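Local structure of uncharacterized RmlC-like cupin (Ralstonia eutropha JMP134, 3EBR) at residues Pro56-Thr61 with Val88-Ser93. The protein is of unknown function but belongs to the ChrR-like cupins, and so may bind a metal ion or small ligand in its beta-barrel. Residues are numbered along the deposited sequence; the frame is centred on the assembly and turned at random.
Sequences PRHHHT and VYETAS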
loop_
_atom_site.group_PDB
_atom_site.type_symbol
_atom_site.label_atom_id
_atom_site.label_comp_id
_atom_site.label_asym_id
_atom_site.label_seq_id
_atom_site.Cartn_x
_atom_site.Cartn_y
_atom_site.Cartn_z
ATOM N N PRO A 56 1.584 18.120 20.125
ATOM C CA PRO A 56 2.127 18.992 19.073
ATOM C C PRO A 56 1.521 18.795 17.700
ATOM O O PRO A 56 1.056 17.700 17.388
ATOM C CB PRO A 56 3.613 18.607 19.033
ATOM C CG PRO A 56 3.633 17.230 19.487
ATOM C CD PRO A 56 2.625 17.172 20.581
ATOM N N ARG A 57 1.494 19.882 16.925
ATOM C CA ARG A 57 0.971 19.844 15.581
ATOM C C ARG A 57 1.997 19.075 14.759
ATOM O O ARG A 57 3.208 19.256 14.945
ATOM C CB ARG A 57 0.734 21.241 15.006
ATOM C CG ARG A 57 0.037 21.227 13.629
ATOM C CD ARG A 57 -0.510 22.598 13.266
ATOM N NE ARG A 57 0.541 23.620 13.262
ATOM C CZ ARG A 57 1.223 24.087 12.206
ATOM N NH1 ARG A 57 0.979 23.697 10.950
ATOM N NH2 ARG A 57 2.158 25.012 12.418
ATOM N N HIS A 58 1.511 18.178 13.915
ATOM C CA HIS A 58 2.376 17.384 13.065
ATOM C C HIS A 58 1.850 17.376 11.650
ATOM O O HIS A 58 0.645 17.480 11.441
ATOM C CB HIS A 58 2.507 15.933 13.573
ATOM C CG HIS A 58 1.228 15.142 13.564
ATOM N ND1 HIS A 58 0.458 14.958 14.691
ATOM C CD2 HIS A 58 0.599 14.466 12.569
ATOM C CE1 HIS A 58 -0.589 14.209 14.390
ATOM N NE2 HIS A 58 -0.532 13.905 13.105
ATOM N N HIS A 59 2.779 17.285 10.704
ATOM C CA HIS A 59 2.511 17.154 9.289
ATOM C C HIS A 59 2.850 15.705 9.103
ATOM O O HIS A 59 3.911 15.289 9.587
ATOM C CB HIS A 59 3.444 18.005 8.448
ATOM C CG HIS A 59 3.291 17.809 6.970
ATOM N ND1 HIS A 59 2.581 18.679 6.172
ATOM C CD2 HIS A 59 3.769 16.849 6.146
ATOM C CE1 HIS A 59 2.631 18.264 4.920
ATOM N NE2 HIS A 59 3.342 17.155 4.878
ATOM N N HIS A 60 1.974 14.953 8.431
ATOM C CA HIS A 60 2.195 13.531 8.166
ATOM C C HIS A 60 2.311 13.279 6.656
ATOM O O HIS A 60 1.467 13.742 5.886
ATOM C CB HIS A 60 1.102 12.675 8.803
ATOM C CG HIS A 60 1.349 11.216 8.639
ATOM N ND1 HIS A 60 2.513 10.617 9.063
ATOM C CD2 HIS A 60 0.585 10.231 8.128
ATOM C CE1 HIS A 60 2.470 9.331 8.786
ATOM N NE2 HIS A 60 1.304 9.066 8.230
ATOM N N THR A 61 3.349 12.533 6.255
ATOM C CA THR A 61 3.630 12.233 4.846
ATOM C C THR A 61 2.777 11.165 4.142
ATOM O O THR A 61 2.627 11.238 2.919
ATOM C CB THR A 61 5.133 11.853 4.704
ATOM O OG1 THR A 61 5.429 10.715 5.520
ATOM C CG2 THR A 61 6.030 13.026 5.128
ATOM N N VAL A 88 -10.985 6.972 12.356
ATOM C CA VAL A 88 -10.518 8.203 11.714
ATOM C C VAL A 88 -9.488 7.783 10.655
ATOM O O VAL A 88 -8.637 6.953 10.945
ATOM C CB VAL A 88 -9.893 9.211 12.705
ATOM C CG1 VAL A 88 -9.266 10.396 11.953
ATOM C CG2 VAL A 88 -10.922 9.697 13.704
ATOM N N TYR A 89 -9.586 8.342 9.447
ATOM C CA TYR A 89 -8.672 8.048 8.348
ATOM C C TYR A 89 -8.014 9.357 7.899
ATOM O O TYR A 89 -8.647 10.142 7.194
ATOM C CB TYR A 89 -9.420 7.373 7.183
ATOM C CG TYR A 89 -8.518 6.632 6.179
ATOM C CD1 TYR A 89 -7.706 7.320 5.248
ATOM C CD2 TYR A 89 -8.512 5.224 6.136
ATOM C CE1 TYR A 89 -6.893 6.623 4.335
ATOM C CE2 TYR A 89 -7.708 4.526 5.228
ATOM C CZ TYR A 89 -6.896 5.230 4.340
ATOM O OH TYR A 89 -6.127 4.520 3.451
ATOM N N GLU A 90 -6.775 9.606 8.350
ATOM C CA GLU A 90 -6.018 10.792 7.953
ATOM C C GLU A 90 -5.381 10.513 6.567
ATOM O O GLU A 90 -4.828 9.429 6.360
ATOM C CB GLU A 90 -4.887 11.186 8.923
ATOM C CG GLU A 90 -5.125 11.276 10.449
ATOM C CD GLU A 90 -3.903 11.908 11.210
ATOM O OE1 GLU A 90 -3.435 13.001 10.844
ATOM O OE2 GLU A 90 -3.473 11.374 12.260
ATOM N N THR A 91 -5.447 11.470 5.638
ATOM C CA THR A 91 -4.855 11.336 4.286
ATOM C C THR A 91 -3.491 12.043 4.188
ATOM O O THR A 91 -3.180 12.902 4.992
ATOM C CB THR A 91 -5.805 11.862 3.207
ATOM O OG1 THR A 91 -6.217 13.190 3.541
ATOM C CG2 THR A 91 -7.032 10.984 3.114
ATOM N N ALA A 92 -2.707 11.677 3.174
ATOM C CA ALA A 92 -1.347 12.213 2.923
ATOM C C ALA A 92 -1.154 13.749 2.911
ATOM O O ALA A 92 -2.072 14.492 2.565
ATOM C CB ALA A 92 -0.812 11.620 1.615
ATOM N N SER A 93 0.043 14.167 3.347
ATOM C CA SER A 93 0.515 15.564 3.406
ATOM C C SER A 93 -0.458 16.583 4.022
ATOM O O SER A 93 -0.689 17.646 3.465
ATOM C CB SER A 93 0.939 15.994 1.992
ATOM O OG SER A 93 1.868 15.058 1.466
#
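Ser93 packs against His59 and His60 where the chain beyond strand 87-90 turns to enter strand 94-100. Its backbone N lies 2.9 Å from His60 O, next to the backbone hydrogen bonding of His60 with Thr94. The His60 side chain stays farther off, CB being 5.0 Å from Glu90 OE1; its ring donates and accepts locally, NE2 hydrogen-bonded to Thr63 O and ND1 weakly to Glu117 O. His59 CG stands anti to its backbone N (chi1 175°), beside the carbonyl carbon, and from there the ring meets Ser93 obliquely, NE2 lying 3.6 Å from CA and also touching CB. ND1 of this ring meets Arg95 NE, while NE2 bonds to Glu117 OE2 of the second subunit. That same carboxylate oxygen also binds Ser93 OG, tying both residues into the subunit interface. Ala92 CB lies 3.7 Å from Thr61 O.

Glu90 points its CB toward 56-61, and the extended chain carries the carboxylate to the His58 edge. Its OE1 stops 3.8 Å from His58 NE2, with ring and carboxylate planes 51° apart; OE2 is weakly hydrogen-bonded to Tyr75 OH. A long acidic side chain suits this buried spot with histidine and hydroxyl neighbours. By sequence, His58 and His60 occupy the His-X-His positions of the cupin motif, though protein atoms engage both His60 nitrogens in this conformer. A PEG, probably a crystallisation additive, about 4 Å from the Glu90 side chain may mark a pocket. The chemistry is thus consistent with a polar pocket near Glu90 and a carboxylate-bridged subunit interface at Ser93.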